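Local coordinates for SusD superfamily protein (Parabacteroides distasonis, PDB 3OTN), which probably binds carbohydrate or other nutrients at the outer membrane, as a member of the SusD family, at residues Thr31-Met36 and Arg260-Ser264; Gly39-Asn43 and Asn59-Asn63; Arg239-Asn245 and Ser351-Trp355; Gly274-Tyr278 and Ala344-Lys350; Pro287-Glu293 and Gly333-Tyr337. All blocks are in the same frame, centred on the assembly; numbering follows the deposited sequence.

Contact 1 opens first, after helix 15-25, and closes a loop of more than 220 residues by joining 31-36 to 260-264. Contact 2 lies within that span as a short local loop, 39-43 meeting 59-63, and touches contact 1 through Asn34 and Asn43. Segment 239-245 then opens contact 3, which crosses contact 1, because 260-264 falls before its closing segment 351-355; Asn262 bonds to the backbone of that segment. Contact 4 (274-278 with 344-350) is enclosed by contact 3 and itself encloses contact 5 (287-293 with 333-337). Together they tie the N-terminal loops to the loops, short strands and helix 342-348 of the SusD-family part.

Contact 1 (Thr31-Met36 and Arg260-Ser264); sequences TVFNKM and RHNES. With EDO (1,2-ethanediol), chain K.
The backbone carbonyl oxygen of Asn34 is gripped twice by the guanidinium of Arg260, in the conformer described here, one of two. NH1 of Arg260 comes in the carbonyl plane, on a lone pair of Asn34 O, at 2.8 Å, while Arg260 NH2 reaches the same Asn34 O at 3.1 Å from 20° off that plane. The oxygen lies close to the guanidinium plane. At the edge too is O2 of a bound ethanediol, which takes a bond from NH2 and a weak one from NE and is itself held by Gln254. Over one face of the guanidinium sits the methyl of Thr31, CG2 to CZ of Arg260 3.7 Å, offset toward the rim. The arginine chain folds at chi3 (62°), which turns the planar end toward the carbonyl.

The Asn34 side chain serves the other end of 260-264. Its ND2 donates to Ser264 OG at 2.9 Å in a fairly straight bond (163°), and that hydroxyl donates in turn to Asn262 OD1. Asn34 OD1 takes a bond from a water that also accepts from Ser264 N, and another from Asn43 ND2. Met36, present as selenomethionine, crosses Glu263 at about a right angle, Met36 CG to Glu263 CB 3.6 Å; the carboxylate of Glu263 turns to Arg266.

Asn34 thus offers both backbone and side chain to one loop. The contact relies on polar matching more than on apolar packing, and in this conformer the positive guanidinium would probably polarise the carbonyl it holds.

Contact 2 (Gly39-Asn43 and Asn59-Asn63); sequences GWGCN and NSQSN
No hydrogen bond crosses between Trp40 and the turn at Asn59-Ser62; the two segments meet by packing and by a polar oxygen at the indole edge. Having CG anti to the backbone N (chi1 -166°) carries the benzo side of Trp40 to Asn59, whose OD1 comes edge-on near the ring plane. This amide is modelled too close to the Trp40 carbonyl, and its detailed placement is doubtful. Trp40 CB rests 3.8 Å from CB of Gln61. The sulfur of Cys42 lies against the backbone of the turn, SG to Gln61 O 3.3 Å and SG to Ser62 CA 3.6 Å.

Hydrogen bonds shape the turn from within. As modelled, Asn59 OD1 accepts from Gln61 N, and Asn59 O takes both Ser62 OG and Ser62 N. The amide nitrogen of Asn59 is bonded to Ser284, which also binds Gly41 O. Tyr282 meets the indole edge-to-face.

An alanine at Trp40 takes the indole away, which would probably open a gap between the turn and Tyr282 and leave that ring without its edge-to-face mate.

The Gln61 N to Asn59 OD1 bond makes an Asx turn, here set just ahead of helix 64-68 and packed on the loop that leads into strand 42-43.

Contact 3 (Arg239-Asn245 and Ser351-Trp355); sequences RLPSQNN and SDLNW. With EDO (1,2-ethanediol), chain P.
The carboxamides of Asn244 and Asn354 lie face on face, their planes only 10° apart and CG of Asn244 3.4 Å from CG of Asn354. At its edge the Asn244 amide is occupied by Asp352: ND2 of Asn244 donates in its own plane to Asp352 O, at 2.9 Å and nearly along the C=O axis. OD1 of Asn244 takes the backbone N of Asn354 at 3.0 Å, a straight bond (162°) whose donor stands above the amide plane. One side chain therefore spans the backbone on both sides of Leu353. For Asn354 the polar edge is used by others, ND2 by Gln252 and OD1 by the backbone of Phe255. The Asn245 amide meets it inclined at 60°, its own ND2 turned to Gln254.

Packing contacts flank this pair. Leu353 has CG anti to its backbone N, which lays both methyls against the backbone of Arg239; CD1 of Leu353 is 3.6 Å from Arg239 C. Pro241 CG makes an apolar contact with Leu353 CB, and the proline ring crosses Asp352 at about a right angle, with CG of Pro241 3.1 Å from Asp352 OD1. The other oxygen, OD2 of Asp352, accepts from O2 of a bound ethanediol at 2.6 Å. Within 351-355, an ST turn brings Leu353 N to Ser351 OG, and Asp341 holds that hydroxyl as well.

Two loops without regular strand pairing are thus joined by a side chain that imitates a peptide group: Asn244 gives one N-H and one C=O to the opposing main chain. Gripped at both ends and stacked on Asn354, its amide is probably fixed against turning over.

Contact 4 (Gly274-Tyr278 and Ala344-Lys350); sequences GISAY and AVDNTAK
Tyr278 reaches along the end of helix 342-348, its ring lying beside the residue where the chain leaves the helix. CG stands anti to the carbonyl carbon, beside the backbone N (chi1 -66°), which swings the ring from CB toward the helix. Of the ring atoms, CD1 of Tyr278 meets Ala349 CB at 3.8 Å, and CE1 lies 3.4 Å from Ala349 O. On the other side of the ring, CE2 of Tyr278 approaches the methyl CG2 of Val345 at 4.4 Å. Over the face sits CA of Ala349, 4.0 Å from the centroid of the Tyr278 ring and 25° off its normal, a CH-pi contact. At the tip, OH of Tyr278 touches Ala344 CB at 3.6 Å.

Before the tyrosine, the loop is pinned to the helix by its backbone: Ala277 N donates to Val345 O at 2.8 Å, and CA of Ser276 makes a CA-H...O contact with the same oxygen. CB of Ser276 packs on Val345 CG1 at 3.5 Å, while its hydroxyl is bonded to Glu281. Ala277 CB is set against Asn347 O and the methyl of Ala349. A water lies within bonding distance of Ile275 O and of Asp346 OD1, which Tyr312 also binds.

A serine in place of Tyr278 lacks the ring that covers Ala349 CA, and would probably leave a gap between the 274-278 loop and the helix end at Ala344 and Ala349.

The helix closes with a wide pi-type turn, Ala349 N bonding to Ala344 O. Ala349 follows with positive phi, and an ST turn at Thr348 leads the chain out: a helix C-terminus packed against a loop.

Contact 5 (Pro287-Glu293 and Gly333-Tyr337); sequences PTKEFVE and GYYIY
An N-capped short helix, 289-292, packs here on edge strand 334-336 of a three-stranded antiparallel sheet, with Tyr334 as the main bridge. The methyl CG1 of Val292 stands almost exactly over the centre of the Tyr334 ring, 3.6 Å from the centroid and 2° off the normal, a CH-pi contact with the whole ring. Val292 CG1 is anti to the backbone N (chi1 169°), which aims this branch at the ring. At the ring's edge, the hydroxyl of Tyr334 donates to Glu293 OE2 at 3.0 Å, on the anti lone pair of that oxygen; carboxylate and ring planes stand 82° apart. The same carboxylate forms a salt bridge with Lys289 one turn earlier, Lys289 NZ to Glu293 OE1 3.0 Å, so it has two partners, Lys289 mainly on OE1 and Tyr334 on OE2.

Nearer the start of the helix Pro287 does the packing. It lays CD against Tyr334 O at 3.4 Å, and Pro287 CD has an apolar partner in CG1 of Ile336 at 3.9 Å, the two side chains running in opposite directions. A water donates to both Pro287 O and Tyr334 O. Thr288 provides the N-cap, its OG1 accepting from Phe291 N.

Strand 308-312 pairs with 334-336 and lines the contact: its Phe308 touches both Pro287 and Val292, and Thr310 touches Tyr334. The hydroxyl of Tyr335 is bonded to Glu58, and the backbone of Thr288 bonds to Lys54, joining helix 289-292 to the N-terminal loops as well as to the sheet.

Contact 1 (Thr31-Met36 and Arg260-Ser264)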
# COMPACT_ATOMS: atom_id res chain seq x y z
N THR A 31 11.71 1.47 3.50
CA THR A 31 11.30 2.57 4.34
C THR A 31 10.34 3.49 3.61
O THR A 31 9.42 4.01 4.23
CB THR A 31 12.49 3.39 4.82
OG1 THR A 31 13.23 3.83 3.66
CG2 THR A 31 13.39 2.57 5.75
N VAL A 32 10.47 3.62 2.30
CA VAL A 32 9.58 4.54 1.54
C VAL A 32 8.09 4.21 1.65
O VAL A 32 7.24 5.11 1.54
CB VAL A 32 9.99 4.64 0.03
CG1 VAL A 32 9.55 3.37 -0.74
CG2 VAL A 32 9.40 5.88 -0.60
N PHE A 33 7.75 2.94 1.89
CA PHE A 33 6.35 2.50 1.93
C PHE A 33 5.66 2.96 3.22
O PHE A 33 4.42 2.92 3.30
CB PHE A 33 6.20 0.98 1.72
CG PHE A 33 6.89 0.48 0.47
CD1 PHE A 33 6.59 1.06 -0.77
CD2 PHE A 33 7.82 -0.54 0.51
CE1 PHE A 33 7.25 0.65 -1.93
CE2 PHE A 33 8.48 -0.96 -0.64
CZ PHE A 33 8.21 -0.34 -1.86
N ASN A 34 6.45 3.35 4.23
CA ASN A 34 5.91 3.97 5.46
C ASN A 34 7.07 4.58 6.20
O ASN A 34 7.84 3.89 6.87
CB ASN A 34 5.17 2.94 6.33
CG ASN A 34 4.51 3.55 7.54
OD1 ASN A 34 5.02 4.47 8.15
ND2 ASN A 34 3.34 2.99 7.91
N LYS A 35 7.24 5.88 6.02
CA LYS A 35 8.22 6.59 6.78
C LYS A 35 7.79 8.02 7.01
O LYS A 35 7.06 8.61 6.19
CB LYS A 35 9.59 6.56 6.09
CG LYS A 35 9.70 7.37 4.80
CD LYS A 35 11.16 7.47 4.33
CE LYS A 35 11.46 8.82 3.70
NZ LYS A 35 12.85 8.90 3.12
N MSE A 36 8.33 8.60 8.07
CA MSE A 36 8.07 9.98 8.42
C MSE A 36 8.87 10.89 7.49
O MSE A 36 10.02 10.58 7.15
CB MSE A 36 8.43 10.27 9.85
CG MSE A 36 7.67 9.44 10.89
SE MSE A 36 5.72 9.44 10.85
CE MSE A 36 5.42 11.39 11.11
N ARG A 260 13.64 -0.00 13.50
CA ARG A 260 12.82 1.19 13.34
C ARG A 260 11.47 1.00 14.07
O ARG A 260 10.84 -0.07 13.97
CB ARG A 260 12.62 1.49 11.85
CG ARG A 260 12.14 2.90 11.52
CD ARG A 260 12.40 3.28 10.05
NE ARG A 260 11.70 2.42 9.10
CZ ARG A 260 10.68 2.81 8.33
NH1 ARG A 260 10.25 4.06 8.36
NH2 ARG A 260 10.11 1.95 7.52
N HIS A 261 11.03 2.06 14.76
CA HIS A 261 9.74 2.07 15.42
C HIS A 261 8.71 2.61 14.42
O HIS A 261 9.03 3.45 13.56
CB HIS A 261 9.76 2.92 16.72
CG HIS A 261 10.82 2.48 17.69
ND1 HIS A 261 11.43 3.34 18.58
CD2 HIS A 261 11.45 1.29 17.83
CE1 HIS A 261 12.35 2.68 19.26
NE2 HIS A 261 12.40 1.44 18.82
N ASN A 262 7.47 2.12 14.52
CA ASN A 262 6.38 2.54 13.63
C ASN A 262 5.77 3.85 14.15
O ASN A 262 4.86 3.84 14.98
CB ASN A 262 5.32 1.46 13.52
CG ASN A 262 4.24 1.80 12.55
OD1 ASN A 262 4.12 2.94 12.12
ND2 ASN A 262 3.39 0.83 12.26
N GLU A 263 6.27 4.96 13.63
CA GLU A 263 5.77 6.28 14.03
C GLU A 263 4.42 6.59 13.43
O GLU A 263 3.73 7.43 13.94
CB GLU A 263 6.80 7.39 13.73
CG GLU A 263 8.05 7.35 14.66
CD GLU A 263 7.71 7.56 16.16
OE1 GLU A 263 7.40 8.70 16.53
OE2 GLU A 263 7.80 6.60 16.99
N SER A 264 4.05 5.93 12.34
CA SER A 264 2.76 6.17 11.69
C SER A 264 1.56 5.88 12.59
O SER A 264 0.46 6.39 12.32
CB SER A 264 2.63 5.40 10.38
OG SER A 264 2.46 3.99 10.53
C1 EDO K . 11.98 -1.96 6.05
O1 EDO K . 11.12 -3.12 6.19
C2 EDO K . 12.46 -1.45 7.42
O2 EDO K . 11.38 -0.69 8.00
O HOH W 1 6.36 5.26 10.44
O HOH W 2 10.26 7.10 9.73

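Contact 2 (Gly39-Asn43 and Asn59-Asn63)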
# COMPACT_ATOMS: atom_id res chain seq x y z
N GLY A 39 7.93 17.92 8.15
CA GLY A 39 6.62 18.44 8.46
C GLY A 39 6.16 17.78 9.75
O GLY A 39 6.87 16.94 10.28
N TRP A 40 4.96 18.12 10.22
CA TRP A 40 4.46 17.53 11.44
C TRP A 40 3.44 16.51 11.06
O TRP A 40 2.45 16.82 10.39
CB TRP A 40 3.79 18.57 12.34
CG TRP A 40 3.53 18.10 13.76
CD1 TRP A 40 4.44 17.59 14.69
CD2 TRP A 40 2.27 18.10 14.41
NE1 TRP A 40 3.79 17.28 15.86
CE2 TRP A 40 2.45 17.59 15.72
CE3 TRP A 40 0.99 18.47 14.00
CZ2 TRP A 40 1.40 17.45 16.62
CZ3 TRP A 40 -0.05 18.34 14.88
CH2 TRP A 40 0.15 17.84 16.18
N GLY A 41 3.68 15.29 11.51
CA GLY A 41 2.78 14.21 11.18
C GLY A 41 2.72 13.94 9.69
O GLY A 41 1.71 13.54 9.20
N CYS A 42 3.83 14.14 8.97
CA CYS A 42 3.90 13.86 7.52
C CYS A 42 4.57 12.50 7.31
O CYS A 42 5.57 12.18 7.94
CB CYS A 42 4.71 14.95 6.79
SG CYS A 42 3.87 16.56 6.80
N ASN A 43 4.02 11.72 6.42
CA ASN A 43 4.48 10.34 6.18
C ASN A 43 4.13 10.03 4.77
O ASN A 43 3.09 10.50 4.30
CB ASN A 43 3.79 9.40 7.17
CG ASN A 43 4.27 7.93 7.05
OD1 ASN A 43 4.08 7.29 6.03
ND2 ASN A 43 4.89 7.40 8.12
N ASN A 59 -4.27 18.33 10.97
CA ASN A 59 -2.88 18.78 11.07
C ASN A 59 -2.55 19.65 9.84
O ASN A 59 -2.42 19.15 8.72
CB ASN A 59 -2.00 17.53 11.14
CG ASN A 59 -0.46 17.82 11.02
OD1 ASN A 59 0.05 18.92 11.29
ND2 ASN A 59 0.27 16.78 10.61
N SER A 60 -2.41 20.94 10.09
CA SER A 60 -2.13 21.98 9.07
C SER A 60 -0.80 21.84 8.29
O SER A 60 -0.67 22.33 7.15
CB SER A 60 -2.12 23.35 9.79
OG SER A 60 -1.05 23.41 10.75
N GLN A 61 0.17 21.19 8.92
CA GLN A 61 1.50 20.99 8.35
C GLN A 61 1.60 19.81 7.38
O GLN A 61 2.63 19.64 6.75
CB GLN A 61 2.52 20.76 9.48
CG GLN A 61 2.55 21.90 10.49
CD GLN A 61 3.09 23.17 9.86
OE1 GLN A 61 4.28 23.27 9.57
NE2 GLN A 61 2.20 24.15 9.63
N SER A 62 0.55 18.99 7.32
CA SER A 62 0.52 17.78 6.46
C SER A 62 0.28 18.08 4.99
O SER A 62 0.35 17.15 4.16
CB SER A 62 -0.55 16.79 6.94
OG SER A 62 -1.83 17.39 7.02
N ASN A 63 -0.00 19.34 4.67
CA ASN A 63 -0.28 19.78 3.30
C ASN A 63 -1.53 19.09 2.75
O ASN A 63 -1.70 19.07 1.53
CB ASN A 63 0.96 19.56 2.37
CG ASN A 63 0.83 20.25 0.99
OD1 ASN A 63 0.16 21.28 0.88
ND2 ASN A 63 1.48 19.68 -0.05

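Contact 3 (Arg239-Asn245 and Ser351-Trp355)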
# COMPACT_ATOMS: atom_id res chain seq x y z
N ARG A 239 -3.53 -4.91 14.15
CA ARG A 239 -2.88 -3.98 15.06
C ARG A 239 -2.22 -4.68 16.25
O ARG A 239 -1.97 -4.04 17.28
CB ARG A 239 -3.91 -2.91 15.53
CG ARG A 239 -5.08 -3.41 16.35
CD ARG A 239 -6.13 -2.30 16.58
NE ARG A 239 -7.17 -2.84 17.44
CZ ARG A 239 -7.08 -3.02 18.76
NH1 ARG A 239 -6.02 -2.63 19.46
NH2 ARG A 239 -8.09 -3.60 19.39
N LEU A 240 -1.92 -5.98 16.10
CA LEU A 240 -1.18 -6.74 17.06
C LEU A 240 0.23 -7.03 16.56
O LEU A 240 0.40 -7.80 15.59
CB LEU A 240 -1.88 -8.05 17.38
CG LEU A 240 -2.94 -8.04 18.45
CD1 LEU A 240 -3.53 -9.46 18.48
CD2 LEU A 240 -2.35 -7.62 19.85
N PRO A 241 1.27 -6.48 17.23
CA PRO A 241 2.64 -6.79 16.79
C PRO A 241 3.00 -8.29 16.75
O PRO A 241 3.83 -8.71 15.92
CB PRO A 241 3.52 -6.06 17.83
CG PRO A 241 2.70 -4.87 18.23
CD PRO A 241 1.25 -5.39 18.22
N SER A 242 2.40 -9.10 17.63
CA SER A 242 2.64 -10.54 17.66
C SER A 242 2.27 -11.26 16.38
O SER A 242 2.81 -12.34 16.12
CB SER A 242 1.89 -11.21 18.83
OG SER A 242 0.48 -11.05 18.67
N GLN A 243 1.35 -10.69 15.60
CA GLN A 243 0.96 -11.20 14.29
C GLN A 243 1.85 -10.78 13.11
O GLN A 243 1.60 -11.22 12.00
CB GLN A 243 -0.51 -10.85 14.01
CG GLN A 243 -1.44 -11.51 15.00
CD GLN A 243 -1.57 -13.02 14.77
OE1 GLN A 243 -0.85 -13.81 15.33
NE2 GLN A 243 -2.50 -13.39 13.96
N ASN A 244 2.90 -9.99 13.35
CA ASN A 244 3.86 -9.57 12.31
C ASN A 244 4.39 -10.75 11.46
O ASN A 244 4.86 -11.73 12.03
CB ASN A 244 5.08 -8.89 12.95
CG ASN A 244 4.85 -7.42 13.38
OD1 ASN A 244 3.80 -6.82 13.19
ND2 ASN A 244 5.88 -6.87 13.99
N ASN A 245 4.25 -10.66 10.14
CA ASN A 245 4.77 -11.66 9.16
C ASN A 245 4.08 -13.04 9.17
O ASN A 245 4.62 -13.99 8.60
CB ASN A 245 6.29 -11.84 9.32
CG ASN A 245 7.05 -10.54 9.28
OD1 ASN A 245 7.92 -10.27 10.13
ND2 ASN A 245 6.76 -9.73 8.27
N SER A 351 6.10 1.72 18.81
CA SER A 351 5.33 0.69 18.15
C SER A 351 6.22 -0.22 17.36
O SER A 351 7.02 0.25 16.53
CB SER A 351 4.30 1.27 17.20
OG SER A 351 3.64 0.23 16.50
N ASP A 352 6.03 -1.52 17.57
CA ASP A 352 6.69 -2.56 16.78
C ASP A 352 5.67 -3.30 15.90
O ASP A 352 5.83 -4.49 15.58
CB ASP A 352 7.50 -3.50 17.68
CG ASP A 352 6.71 -4.12 18.81
OD1 ASP A 352 5.53 -3.76 19.02
OD2 ASP A 352 7.28 -4.98 19.52
N LEU A 353 4.64 -2.57 15.48
CA LEU A 353 3.61 -3.08 14.55
C LEU A 353 4.07 -2.89 13.09
O LEU A 353 4.36 -1.77 12.67
CB LEU A 353 2.25 -2.37 14.77
CG LEU A 353 1.06 -2.78 13.89
CD1 LEU A 353 0.61 -4.27 14.08
CD2 LEU A 353 -0.15 -1.79 14.08
N ASN A 354 4.09 -3.99 12.32
CA ASN A 354 4.48 -3.94 10.90
C ASN A 354 3.40 -3.20 10.11
O ASN A 354 2.26 -3.08 10.58
CB ASN A 354 4.69 -5.37 10.33
CG ASN A 354 6.06 -5.95 10.62
OD1 ASN A 354 6.85 -5.35 11.34
ND2 ASN A 354 6.36 -7.14 10.05
N TRP A 355 3.79 -2.64 8.96
CA TRP A 355 2.85 -2.06 7.97
C TRP A 355 2.79 -2.96 6.73
O TRP A 355 3.82 -3.24 6.11
CB TRP A 355 3.28 -0.66 7.59
CG TRP A 355 2.50 0.01 6.49
CD1 TRP A 355 2.88 0.11 5.17
CD2 TRP A 355 1.22 0.64 6.58
NE1 TRP A 355 1.93 0.79 4.47
CE2 TRP A 355 0.91 1.13 5.30
CE3 TRP A 355 0.33 0.89 7.64
CZ2 TRP A 355 -0.27 1.83 5.03
CZ3 TRP A 355 -0.84 1.59 7.38
CH2 TRP A 355 -1.12 2.05 6.08
C1 EDO P . 11.62 -7.14 18.95
O1 EDO P . 12.58 -6.05 18.80
C2 EDO P . 10.24 -6.70 19.47
O2 EDO P . 9.70 -5.57 18.76

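Contact 4 (Gly274-Tyr278 and Ala344-Lys350)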
# COMPACT_ATOMS: atom_id res chain seq x y z
N GLY A 274 -4.11 14.05 23.90
CA GLY A 274 -3.59 13.53 25.16
C GLY A 274 -4.04 12.12 25.51
O GLY A 274 -3.92 11.74 26.68
N ILE A 275 -4.53 11.35 24.52
CA ILE A 275 -4.97 9.96 24.76
C ILE A 275 -3.83 8.94 24.82
O ILE A 275 -4.09 7.78 25.15
CB ILE A 275 -6.01 9.46 23.70
CG1 ILE A 275 -5.41 9.35 22.28
CG2 ILE A 275 -7.28 10.36 23.76
CD1 ILE A 275 -6.16 8.33 21.34
N SER A 276 -2.61 9.36 24.49
CA SER A 276 -1.46 8.48 24.29
C SER A 276 -0.23 8.87 25.09
O SER A 276 -0.16 9.95 25.67
CB SER A 276 -1.07 8.45 22.81
OG SER A 276 -0.24 9.54 22.48
N ALA A 277 0.75 7.95 25.08
CA ALA A 277 2.06 8.10 25.74
C ALA A 277 3.02 8.90 24.88
O ALA A 277 4.06 9.32 25.35
CB ALA A 277 2.69 6.71 26.03
N TYR A 278 2.69 9.10 23.61
CA TYR A 278 3.52 9.91 22.72
C TYR A 278 3.55 11.36 23.19
O TYR A 278 2.59 11.83 23.80
CB TYR A 278 2.98 9.85 21.30
CG TYR A 278 3.08 8.49 20.66
CD1 TYR A 278 4.29 8.04 20.13
CD2 TYR A 278 1.97 7.65 20.57
CE1 TYR A 278 4.40 6.76 19.56
CE2 TYR A 278 2.05 6.38 19.98
CZ TYR A 278 3.28 5.94 19.47
OH TYR A 278 3.36 4.67 18.87
N ALA A 344 1.73 0.37 22.43
CA ALA A 344 2.49 1.56 22.03
C ALA A 344 1.78 2.84 22.52
O ALA A 344 2.41 3.75 23.10
CB ALA A 344 2.73 1.58 20.52
N VAL A 345 0.46 2.88 22.33
CA VAL A 345 -0.32 4.08 22.63
C VAL A 345 -0.45 4.26 24.13
O VAL A 345 -0.29 5.37 24.61
CB VAL A 345 -1.72 4.05 21.94
CG1 VAL A 345 -2.61 5.29 22.37
CG2 VAL A 345 -1.57 3.99 20.41
N ASP A 346 -0.77 3.20 24.86
CA ASP A 346 -0.99 3.29 26.30
C ASP A 346 0.27 3.35 27.14
O ASP A 346 0.24 3.90 28.25
CB ASP A 346 -1.82 2.10 26.83
CG ASP A 346 -3.25 2.09 26.33
OD1 ASP A 346 -3.75 3.07 25.76
OD2 ASP A 346 -3.89 1.04 26.54
N ASN A 347 1.38 2.77 26.67
CA ASN A 347 2.51 2.53 27.55
C ASN A 347 3.86 2.97 26.98
O ASN A 347 4.52 3.83 27.55
CB ASN A 347 2.49 1.04 27.93
CG ASN A 347 3.52 0.68 28.98
OD1 ASN A 347 4.69 1.02 28.84
ND2 ASN A 347 3.09 -0.03 30.03
N THR A 348 4.27 2.40 25.84
CA THR A 348 5.67 2.55 25.46
C THR A 348 6.01 3.69 24.51
O THR A 348 7.14 4.09 24.52
CB THR A 348 6.20 1.26 24.82
OG1 THR A 348 5.52 1.03 23.59
CG2 THR A 348 6.02 0.04 25.78
N ALA A 349 5.07 4.12 23.65
CA ALA A 349 5.37 5.12 22.60
C ALA A 349 6.45 4.64 21.61
O ALA A 349 7.16 5.43 21.00
CB ALA A 349 5.75 6.51 23.23
N LYS A 350 6.52 3.31 21.44
CA LYS A 350 7.48 2.66 20.55
C LYS A 350 6.79 1.45 19.91
O LYS A 350 6.87 0.32 20.42
CB LYS A 350 8.73 2.19 21.32
CG LYS A 350 9.59 3.27 21.96
CD LYS A 350 10.84 2.64 22.57
CE LYS A 350 11.66 3.63 23.37
NZ LYS A 350 12.77 2.95 24.06
O HOH W 3 -3.49 5.79 26.66

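Contact 5 (Pro287-Glu293 and Gly333-Tyr337)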
# COMPACT_ATOMS: atom_id res chain seq x y z
N PRO A 287 -10.66 9.73 9.04
CA PRO A 287 -11.64 9.26 8.07
C PRO A 287 -12.78 10.27 7.95
O PRO A 287 -13.07 10.98 8.91
CB PRO A 287 -12.13 7.96 8.69
CG PRO A 287 -12.08 8.23 10.18
CD PRO A 287 -10.92 9.17 10.39
N THR A 288 -13.42 10.33 6.79
CA THR A 288 -14.59 11.18 6.66
C THR A 288 -15.78 10.51 7.32
O THR A 288 -15.93 9.28 7.29
CB THR A 288 -14.94 11.49 5.21
OG1 THR A 288 -15.24 10.28 4.51
CG2 THR A 288 -13.84 12.23 4.53
N LYS A 289 -16.63 11.33 7.92
CA LYS A 289 -17.94 10.91 8.41
C LYS A 289 -18.74 10.20 7.31
O LYS A 289 -19.35 9.19 7.55
CB LYS A 289 -18.69 12.16 8.94
CG LYS A 289 -20.19 12.02 9.22
CD LYS A 289 -20.82 13.42 9.48
CE LYS A 289 -22.28 13.51 8.98
NZ LYS A 289 -23.24 12.73 9.82
N GLU A 290 -18.70 10.72 6.08
CA GLU A 290 -19.42 10.15 4.91
C GLU A 290 -18.98 8.74 4.52
O GLU A 290 -19.81 7.88 4.17
CB GLU A 290 -19.30 11.06 3.66
CG GLU A 290 -19.99 12.44 3.77
CD GLU A 290 -19.12 13.52 4.43
OE1 GLU A 290 -18.05 13.21 5.03
OE2 GLU A 290 -19.54 14.69 4.37
N PHE A 291 -17.67 8.47 4.59
CA PHE A 291 -17.19 7.12 4.35
C PHE A 291 -17.59 6.18 5.46
O PHE A 291 -18.04 5.06 5.19
CB PHE A 291 -15.68 7.06 4.15
CG PHE A 291 -15.17 5.67 3.85
CD1 PHE A 291 -15.64 4.97 2.75
CD2 PHE A 291 -14.23 5.06 4.69
CE1 PHE A 291 -15.17 3.68 2.46
CE2 PHE A 291 -13.76 3.78 4.42
CZ PHE A 291 -14.22 3.09 3.30
N VAL A 292 -17.42 6.61 6.71
CA VAL A 292 -17.76 5.74 7.84
C VAL A 292 -19.24 5.37 7.76
O VAL A 292 -19.62 4.20 7.93
CB VAL A 292 -17.39 6.40 9.18
CG1 VAL A 292 -17.98 5.61 10.37
CG2 VAL A 292 -15.84 6.51 9.30
N GLU A 293 -20.09 6.35 7.44
CA GLU A 293 -21.54 6.13 7.42
C GLU A 293 -22.02 5.39 6.16
O GLU A 293 -23.19 5.09 6.07
CB GLU A 293 -22.27 7.46 7.67
CG GLU A 293 -21.92 7.95 9.10
CD GLU A 293 -22.55 9.24 9.53
OE1 GLU A 293 -23.18 9.91 8.70
OE2 GLU A 293 -22.41 9.55 10.75
N GLY A 333 -15.91 12.70 17.19
CA GLY A 333 -15.73 12.39 15.77
C GLY A 333 -15.26 10.98 15.58
O GLY A 333 -14.89 10.32 16.55
N TYR A 334 -15.24 10.51 14.34
CA TYR A 334 -14.64 9.22 14.03
C TYR A 334 -13.13 9.35 13.81
O TYR A 334 -12.66 10.27 13.15
CB TYR A 334 -15.27 8.60 12.79
CG TYR A 334 -16.78 8.44 12.85
CD1 TYR A 334 -17.37 7.55 13.75
CD2 TYR A 334 -17.61 9.12 11.95
CE1 TYR A 334 -18.77 7.38 13.78
CE2 TYR A 334 -18.99 8.96 11.98
CZ TYR A 334 -19.57 8.09 12.88
OH TYR A 334 -20.95 7.94 12.86
N TYR A 335 -12.39 8.40 14.37
CA TYR A 335 -10.97 8.26 14.11
C TYR A 335 -10.66 6.82 13.75
O TYR A 335 -11.40 5.89 14.12
CB TYR A 335 -10.19 8.71 15.33
CG TYR A 335 -10.36 10.18 15.59
CD1 TYR A 335 -9.50 11.11 15.01
CD2 TYR A 335 -11.44 10.66 16.36
CE1 TYR A 335 -9.68 12.49 15.20
CE2 TYR A 335 -11.63 12.04 16.56
CZ TYR A 335 -10.74 12.95 15.98
OH TYR A 335 -10.90 14.30 16.17
N ILE A 336 -9.57 6.63 13.00
CA ILE A 336 -9.12 5.31 12.62
C ILE A 336 -8.46 4.59 13.79
O ILE A 336 -7.47 5.06 14.33
CB ILE A 336 -8.20 5.33 11.40
CG1 ILE A 336 -9.00 5.80 10.16
CG2 ILE A 336 -7.64 3.90 11.17
CD1 ILE A 336 -8.19 6.57 9.08
N TYR A 337 -9.05 3.46 14.16
CA TYR A 337 -8.58 2.54 15.19
C TYR A 337 -7.91 1.30 14.60
O TYR A 337 -7.28 0.53 15.33
CB TYR A 337 -9.78 2.07 16.04
CG TYR A 337 -9.45 1.55 17.41
CD1 TYR A 337 -8.91 2.38 18.39
CD2 TYR A 337 -9.70 0.20 17.75
CE1 TYR A 337 -8.63 1.89 19.69
CE2 TYR A 337 -9.41 -0.28 19.05
CZ TYR A 337 -8.89 0.57 20.00
OH TYR A 337 -8.62 0.10 21.27
O HOH W 4 -14.06 12.23 11.40